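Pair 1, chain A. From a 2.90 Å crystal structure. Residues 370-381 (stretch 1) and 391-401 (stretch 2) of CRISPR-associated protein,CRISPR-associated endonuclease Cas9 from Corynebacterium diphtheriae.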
# COMPACT_ATOMS: atom_id res chain seq x y z
N ALA A 370 -12.92 10.08 40.49
CA ALA A 370 -13.05 8.98 39.53
C ALA A 370 -12.95 9.48 38.10
O ALA A 370 -12.35 8.82 37.24
CB ALA A 370 -14.36 8.23 39.76
N LEU A 371 -13.53 10.65 37.81
CA LEU A 371 -13.41 11.24 36.49
C LEU A 371 -11.99 11.74 36.23
O LEU A 371 -11.48 11.64 35.11
CB LEU A 371 -14.41 12.39 36.33
CG LEU A 371 -14.60 12.97 34.92
CD1 LEU A 371 -15.35 12.00 34.03
CD2 LEU A 371 -15.29 14.33 34.96
N GLU A 372 -11.33 12.27 37.26
CA GLU A 372 -9.96 12.77 37.11
C GLU A 372 -8.99 11.63 36.81
O GLU A 372 -8.20 11.70 35.87
CB GLU A 372 -9.53 13.52 38.37
CG GLU A 372 -10.07 14.94 38.49
CD GLU A 372 -9.77 15.57 39.84
OE1 GLU A 372 -9.72 14.83 40.85
OE2 GLU A 372 -9.60 16.81 39.90
N GLN A 373 -9.05 10.56 37.61
CA GLN A 373 -8.17 9.42 37.38
C GLN A 373 -8.53 8.67 36.10
O GLN A 373 -7.71 7.88 35.62
CB GLN A 373 -8.22 8.48 38.59
CG GLN A 373 -9.60 7.95 38.94
CD GLN A 373 -9.63 7.30 40.31
OE1 GLN A 373 -10.65 7.35 41.01
NE2 GLN A 373 -8.53 6.68 40.70
N HIS A 374 -9.72 8.89 35.55
CA HIS A 374 -10.04 8.35 34.24
C HIS A 374 -9.13 8.94 33.17
O HIS A 374 -8.73 8.24 32.23
CB HIS A 374 -11.52 8.60 33.91
CG HIS A 374 -11.86 8.45 32.46
ND1 HIS A 374 -11.70 9.47 31.55
CD2 HIS A 374 -12.37 7.41 31.76
CE1 HIS A 374 -12.09 9.06 30.35
NE2 HIS A 374 -12.50 7.81 30.46
N ALA A 375 -8.80 10.22 33.30
CA ALA A 375 -7.88 10.84 32.35
C ALA A 375 -6.46 10.30 32.51
O ALA A 375 -5.72 10.20 31.53
CB ALA A 375 -7.89 12.36 32.52
N MSE A 376 -6.08 9.94 33.73
CA MSE A 376 -4.78 9.34 33.99
C MSE A 376 -4.63 8.02 33.23
O MSE A 376 -3.54 7.67 32.78
CB MSE A 376 -4.59 9.12 35.49
CG MSE A 376 -3.28 8.45 35.87
SE MSE A 376 -1.71 9.47 35.32
CE MSE A 376 -0.37 8.52 36.35
N VAL A 377 -5.74 7.29 33.09
CA VAL A 377 -5.72 6.04 32.34
C VAL A 377 -5.49 6.31 30.86
O VAL A 377 -4.68 5.63 30.21
CB VAL A 377 -7.03 5.26 32.57
CG1 VAL A 377 -7.17 4.14 31.56
CG2 VAL A 377 -7.07 4.71 33.99
N LYS A 378 -6.17 7.31 30.30
CA LYS A 378 -5.99 7.64 28.89
C LYS A 378 -4.57 8.13 28.60
O LYS A 378 -4.01 7.83 27.54
CB LYS A 378 -7.01 8.69 28.45
CG LYS A 378 -8.43 8.18 28.30
CD LYS A 378 -9.29 9.18 27.53
CE LYS A 378 -10.70 8.65 27.29
NZ LYS A 378 -10.70 7.30 26.65
N ALA A 379 -3.98 8.88 29.54
CA ALA A 379 -2.65 9.42 29.30
C ALA A 379 -1.59 8.33 29.34
O ALA A 379 -0.62 8.37 28.57
CB ALA A 379 -2.34 10.51 30.33
N LEU A 380 -1.76 7.33 30.21
CA LEU A 380 -0.75 6.29 30.35
C LEU A 380 -0.84 5.24 29.25
O LEU A 380 0.18 4.66 28.86
CB LEU A 380 -0.87 5.61 31.71
CG LEU A 380 -0.48 6.45 32.93
CD1 LEU A 380 -0.55 5.59 34.17
CD2 LEU A 380 0.91 7.04 32.75
N SER A 381 -2.04 4.97 28.75
CA SER A 381 -2.19 3.98 27.68
C SER A 381 -1.55 4.50 26.40
O SER A 381 -1.61 5.69 26.09
CB SER A 381 -3.66 3.67 27.44
OG SER A 381 -4.26 4.65 26.62
N PRO A 391 -9.87 20.35 31.81
CA PRO A 391 -9.13 20.59 33.06
C PRO A 391 -8.53 19.32 33.64
O PRO A 391 -7.42 19.36 34.18
CB PRO A 391 -10.19 21.19 33.99
CG PRO A 391 -11.49 20.69 33.44
CD PRO A 391 -11.30 20.65 31.95
N GLU A 392 -9.23 18.19 33.51
CA GLU A 392 -8.74 16.93 34.05
C GLU A 392 -7.37 16.58 33.47
O GLU A 392 -6.37 16.50 34.20
CB GLU A 392 -9.74 15.82 33.75
CG GLU A 392 -11.17 16.31 33.65
CD GLU A 392 -12.01 15.89 34.84
OE1 GLU A 392 -11.77 14.78 35.36
OE2 GLU A 392 -12.88 16.68 35.25
N GLY A 393 -7.32 16.40 32.15
CA GLY A 393 -6.06 16.06 31.51
C GLY A 393 -4.98 17.10 31.74
O GLY A 393 -3.80 16.76 31.87
N ALA A 394 -5.36 18.38 31.81
CA ALA A 394 -4.38 19.42 32.10
C ALA A 394 -3.77 19.22 33.48
O ALA A 394 -2.58 19.47 33.69
CB ALA A 394 -5.02 20.80 31.98
N LYS A 395 -4.58 18.75 34.44
CA LYS A 395 -4.05 18.44 35.76
C LYS A 395 -3.10 17.24 35.70
O LYS A 395 -2.02 17.26 36.30
CB LYS A 395 -5.19 18.17 36.74
N VAL A 396 -3.50 16.20 34.97
CA VAL A 396 -2.61 15.05 34.79
C VAL A 396 -1.34 15.47 34.07
O VAL A 396 -0.24 15.05 34.41
CB VAL A 396 -3.34 13.92 34.03
CG1 VAL A 396 -2.60 12.61 34.22
CG2 VAL A 396 -4.79 13.81 34.47
N GLN A 397 -1.49 16.33 33.05
CA GLN A 397 -0.33 16.81 32.31
C GLN A 397 0.55 17.70 33.18
O GLN A 397 1.78 17.64 33.09
CB GLN A 397 -0.79 17.56 31.06
N ALA A 398 -0.06 18.53 34.02
CA ALA A 398 0.71 19.35 34.95
C ALA A 398 1.46 18.48 35.95
O ALA A 398 2.60 18.78 36.32
CB ALA A 398 -0.20 20.34 35.66
N PHE A 399 0.83 17.39 36.40
CA PHE A 399 1.53 16.42 37.23
C PHE A 399 2.69 15.78 36.49
O PHE A 399 3.68 15.38 37.12
CB PHE A 399 0.53 15.37 37.74
CG PHE A 399 1.16 14.27 38.56
CD1 PHE A 399 1.97 14.57 39.64
CD2 PHE A 399 0.92 12.94 38.25
CE1 PHE A 399 2.54 13.56 40.39
CE2 PHE A 399 1.48 11.93 39.00
CZ PHE A 399 2.29 12.24 40.08
N PHE A 400 2.62 15.70 35.15
CA PHE A 400 3.66 15.06 34.37
C PHE A 400 4.89 15.93 34.18
O PHE A 400 5.76 15.56 33.38
CB PHE A 400 3.12 14.64 33.00
CG PHE A 400 2.39 13.33 33.01
CD1 PHE A 400 2.56 12.43 34.05
CD2 PHE A 400 1.55 13.00 31.97
CE1 PHE A 400 1.89 11.22 34.05
CE2 PHE A 400 0.88 11.79 31.96
CZ PHE A 400 1.05 10.90 33.00
N ALA A 401 5.00 17.06 34.88
CA ALA A 401 6.17 17.92 34.80
C ALA A 401 7.00 17.90 36.08
O ALA A 401 8.23 17.96 36.02
CB ALA A 401 5.75 19.36 34.48

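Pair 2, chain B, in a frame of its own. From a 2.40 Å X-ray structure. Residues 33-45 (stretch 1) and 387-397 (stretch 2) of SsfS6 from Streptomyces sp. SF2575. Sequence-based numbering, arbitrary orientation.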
# COMPACT_ATOMS: atom_id res chain seq x y z
N VAL B 33 -4.55 4.95 -5.50
CA VAL B 33 -3.64 4.14 -4.70
C VAL B 33 -3.29 2.80 -5.36
O VAL B 33 -2.12 2.41 -5.38
CB VAL B 33 -4.21 3.90 -3.28
CG1 VAL B 33 -3.47 2.77 -2.58
CG2 VAL B 33 -4.14 5.18 -2.46
N PRO B 34 -4.29 2.08 -5.89
CA PRO B 34 -3.95 0.77 -6.47
C PRO B 34 -3.06 0.84 -7.72
O PRO B 34 -2.20 -0.02 -7.89
CB PRO B 34 -5.32 0.17 -6.79
CG PRO B 34 -6.26 0.85 -5.85
CD PRO B 34 -5.74 2.26 -5.78
N LEU B 35 -3.27 1.84 -8.57
CA LEU B 35 -2.41 2.01 -9.74
C LEU B 35 -1.00 2.42 -9.30
O LEU B 35 -0.01 1.99 -9.89
CB LEU B 35 -2.99 3.05 -10.70
CG LEU B 35 -2.22 3.26 -12.01
CD1 LEU B 35 -1.96 1.94 -12.72
CD2 LEU B 35 -2.96 4.22 -12.92
N SER B 36 -0.93 3.25 -8.26
CA SER B 36 0.34 3.71 -7.72
C SER B 36 1.17 2.56 -7.17
O SER B 36 2.38 2.51 -7.35
CB SER B 36 0.11 4.74 -6.61
OG SER B 36 -0.29 5.99 -7.14
N TRP B 37 0.50 1.64 -6.48
CA TRP B 37 1.18 0.47 -5.94
C TRP B 37 1.50 -0.55 -7.04
O TRP B 37 2.44 -1.33 -6.90
CB TRP B 37 0.34 -0.19 -4.84
CG TRP B 37 0.84 0.13 -3.46
CD1 TRP B 37 0.22 0.89 -2.51
CD2 TRP B 37 2.09 -0.29 -2.89
NE1 TRP B 37 0.99 0.96 -1.38
CE2 TRP B 37 2.15 0.24 -1.58
CE3 TRP B 37 3.15 -1.07 -3.35
CZ2 TRP B 37 3.23 0.02 -0.73
CZ3 TRP B 37 4.23 -1.30 -2.50
CH2 TRP B 37 4.26 -0.75 -1.21
N ALA B 38 0.71 -0.54 -8.11
CA ALA B 38 0.96 -1.42 -9.24
C ALA B 38 2.27 -1.01 -9.92
O ALA B 38 3.06 -1.85 -10.34
CB ALA B 38 -0.19 -1.35 -10.24
N LEU B 39 2.48 0.30 -10.01
CA LEU B 39 3.73 0.84 -10.54
C LEU B 39 4.90 0.45 -9.65
O LEU B 39 5.93 -0.03 -10.12
CB LEU B 39 3.64 2.36 -10.67
CG LEU B 39 2.63 2.89 -11.69
CD1 LEU B 39 2.47 4.40 -11.58
CD2 LEU B 39 3.03 2.49 -13.10
N ARG B 40 4.74 0.67 -8.35
CA ARG B 40 5.79 0.38 -7.40
C ARG B 40 6.11 -1.11 -7.39
O ARG B 40 7.26 -1.51 -7.25
CB ARG B 40 5.36 0.84 -6.01
CG ARG B 40 6.51 1.12 -5.06
CD ARG B 40 6.02 1.89 -3.85
NE ARG B 40 7.06 2.05 -2.83
CZ ARG B 40 6.83 2.40 -1.57
NH1 ARG B 40 5.59 2.62 -1.15
NH2 ARG B 40 7.83 2.51 -0.72
N ALA B 41 5.08 -1.94 -7.55
CA ALA B 41 5.27 -3.38 -7.59
C ALA B 41 6.06 -3.79 -8.83
O ALA B 41 6.74 -4.82 -8.84
CB ALA B 41 3.93 -4.09 -7.58
N ALA B 42 5.97 -2.98 -9.88
CA ALA B 42 6.70 -3.23 -11.11
C ALA B 42 8.07 -2.56 -11.11
O ALA B 42 8.66 -2.33 -12.16
CB ALA B 42 5.89 -2.76 -12.31
N GLY B 43 8.55 -2.22 -9.91
CA GLY B 43 9.92 -1.75 -9.76
C GLY B 43 10.11 -0.26 -9.95
O GLY B 43 11.22 0.25 -9.81
N HIS B 44 9.03 0.45 -10.27
CA HIS B 44 9.13 1.88 -10.55
C HIS B 44 9.14 2.70 -9.26
O HIS B 44 8.79 2.20 -8.19
CB HIS B 44 7.99 2.32 -11.47
CG HIS B 44 7.88 1.48 -12.70
ND1 HIS B 44 8.88 1.39 -13.65
CD2 HIS B 44 6.89 0.66 -13.13
CE1 HIS B 44 8.50 0.57 -14.61
NE2 HIS B 44 7.30 0.11 -14.32
N GLU B 45 9.57 3.95 -9.36
CA GLU B 45 9.63 4.84 -8.21
C GLU B 45 8.44 5.78 -8.22
O GLU B 45 8.14 6.41 -9.24
CB GLU B 45 10.94 5.63 -8.23
CG GLU B 45 11.25 6.32 -6.92
CD GLU B 45 12.69 6.80 -6.84
OE1 GLU B 45 13.53 6.27 -7.60
OE2 GLU B 45 12.97 7.70 -6.02
N THR B 387 -6.45 -5.52 -15.38
CA THR B 387 -6.13 -5.08 -14.03
C THR B 387 -5.14 -3.92 -14.07
O THR B 387 -4.52 -3.67 -15.10
CB THR B 387 -5.49 -6.21 -13.21
OG1 THR B 387 -4.17 -6.48 -13.71
CG2 THR B 387 -6.34 -7.47 -13.29
N PRO B 388 -5.00 -3.20 -12.94
CA PRO B 388 -3.96 -2.17 -12.82
C PRO B 388 -2.56 -2.69 -13.17
O PRO B 388 -1.76 -1.95 -13.74
CB PRO B 388 -4.05 -1.77 -11.35
CG PRO B 388 -5.51 -1.94 -11.03
CD PRO B 388 -5.94 -3.17 -11.81
N ALA B 389 -2.27 -3.94 -12.83
CA ALA B 389 -1.00 -4.54 -13.20
C ALA B 389 -0.87 -4.63 -14.73
O ALA B 389 0.21 -4.38 -15.28
CB ALA B 389 -0.85 -5.92 -12.58
N ASP B 390 -1.97 -4.97 -15.40
CA ASP B 390 -1.99 -5.04 -16.86
C ASP B 390 -1.70 -3.66 -17.45
O ASP B 390 -0.90 -3.52 -18.38
CB ASP B 390 -3.36 -5.52 -17.38
CG ASP B 390 -3.69 -6.96 -16.97
OD1 ASP B 390 -2.76 -7.77 -16.77
OD2 ASP B 390 -4.89 -7.28 -16.85
N ILE B 391 -2.34 -2.63 -16.90
CA ILE B 391 -2.18 -1.26 -17.38
C ILE B 391 -0.74 -0.74 -17.24
O ILE B 391 -0.28 0.05 -18.06
CB ILE B 391 -3.12 -0.29 -16.64
CG1 ILE B 391 -4.58 -0.55 -17.06
CG2 ILE B 391 -2.73 1.17 -16.91
CD1 ILE B 391 -4.82 -0.48 -18.55
N VAL B 392 -0.04 -1.19 -16.21
CA VAL B 392 1.34 -0.78 -16.02
C VAL B 392 2.20 -1.27 -17.19
O VAL B 392 3.07 -0.55 -17.67
CB VAL B 392 1.92 -1.30 -14.68
CG1 VAL B 392 3.42 -1.05 -14.62
CG2 VAL B 392 1.23 -0.64 -13.50
N ARG B 393 1.93 -2.49 -17.65
CA ARG B 393 2.65 -3.03 -18.80
C ARG B 393 2.40 -2.18 -20.03
O ARG B 393 3.32 -1.91 -20.81
CB ARG B 393 2.24 -4.48 -19.05
CG ARG B 393 2.71 -5.42 -17.96
CD ARG B 393 2.24 -6.84 -18.19
NE ARG B 393 1.72 -7.42 -16.95
CZ ARG B 393 0.47 -7.85 -16.78
NH1 ARG B 393 -0.43 -7.78 -17.76
NH2 ARG B 393 0.10 -8.36 -15.62
N LEU B 394 1.16 -1.75 -20.20
CA LEU B 394 0.82 -0.82 -21.28
C LEU B 394 1.65 0.45 -21.15
O LEU B 394 2.31 0.87 -22.11
CB LEU B 394 -0.67 -0.48 -21.25
CG LEU B 394 -1.60 -1.33 -22.12
CD1 LEU B 394 -1.43 -2.81 -21.83
CD2 LEU B 394 -3.05 -0.91 -21.89
N ILE B 395 1.63 1.05 -19.97
CA ILE B 395 2.32 2.31 -19.72
C ILE B 395 3.80 2.23 -20.09
O ILE B 395 4.34 3.14 -20.70
CB ILE B 395 2.20 2.73 -18.24
CG1 ILE B 395 0.78 3.20 -17.94
CG2 ILE B 395 3.21 3.83 -17.91
CD1 ILE B 395 0.53 3.45 -16.46
N GLU B 396 4.44 1.13 -19.71
CA GLU B 396 5.88 0.99 -19.90
C GLU B 396 6.27 0.62 -21.33
O GLU B 396 7.44 0.33 -21.61
CB GLU B 396 6.47 -0.01 -18.89
CG GLU B 396 5.87 -1.42 -18.93
CD GLU B 396 6.18 -2.22 -17.67
OE1 GLU B 396 6.72 -1.65 -16.71
OE2 GLU B 396 5.87 -3.44 -17.66
N GLN B 397 5.30 0.64 -22.25
CA GLN B 397 5.58 0.45 -23.67
C GLN B 397 5.10 1.64 -24.49
O GLN B 397 4.10 2.27 -24.15
CB GLN B 397 4.91 -0.83 -24.19
CG GLN B 397 5.50 -2.11 -23.63
CD GLN B 397 4.71 -3.33 -24.07
OE1 GLN B 397 3.51 -3.25 -24.32
NE2 GLN B 397 5.40 -4.47 -24.17

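What geometry do the two pairs share? In each, two helices cross with their N-to-C directions about 60° apart, 61° in pair 1 and 60° in pair 2, and their axes approach to 8.5 and 8.8 Å. Fourteen central residues superpose with an RMSD of 0.5 Å. The buried surface is also similar, 431 Å² in pair 1 and 396 Å² in pair 2.

Which positions let the backbones come so close? A375(A) matches A38(B), and both point their CB toward the other helix, where a small methyl group takes up little room. A375(A) CA lies 5.6 Å from G393(A) CA; at the matching positions, A38(B) CA lies 5.4 Å from A389(B) CA. The alanine is then covered by a matched valine: A375(A) CB lies 3.9 Å from V396(A) CG2, and A38(B) CB lies 3.6 Å from V392(B) CG2. A second matched alanine, A379(A) and A42(B), also points toward the partner, with A42(B) CB 3.8 Å from V392(B) CG1.

How do different side chains fill the space around the valine? At one matched position, pair 1 has the selenomethionine M376(A) and pair 2 has L39(B). Each CA-to-CB bond points sideways, yet the end of each side chain comes nearer: M376(A) SE reaches 3.4 Å from V396(A) CG1, while L39(B) CD2 reaches 3.6 Å from V392(B) CG2. At the start of the second helix, E392(A) matches P388(B). The compact proline packs its CB 4.0 Å from A38(B) CB. The longer glutamate extends along the first helix, bringing its OE2 3.4 Å from L371(A) CD2, but it forms no hydrogen bond across the contact.

What closes the far end of each contact? The answers diverge at F400(A), which matches E396(B). In pair 1 the phenylalanine makes an apolar closure: its CE2 lies 3.8 Å from A379(A) CB, which sits at the ring edge, and its CZ lies 3.9 Å from both M376(A) SE and L380(A) CD2. In pair 2 the first helix has ended by this point, and G43(B), the counterpart of L380(A), has backbone angles that favor glycine. The chain turns there to bring in H44(B), whose NE2 donates a hydrogen bond of 3.0 Å to E396(B) OE1. The carboxylate oxygen lies near the plane of the imidazole, as suits an in-plane N-H donor. Thus apolar packing around one phenylalanine ring in pair 1 gives way to a histidine-glutamate hydrogen bond in pair 2.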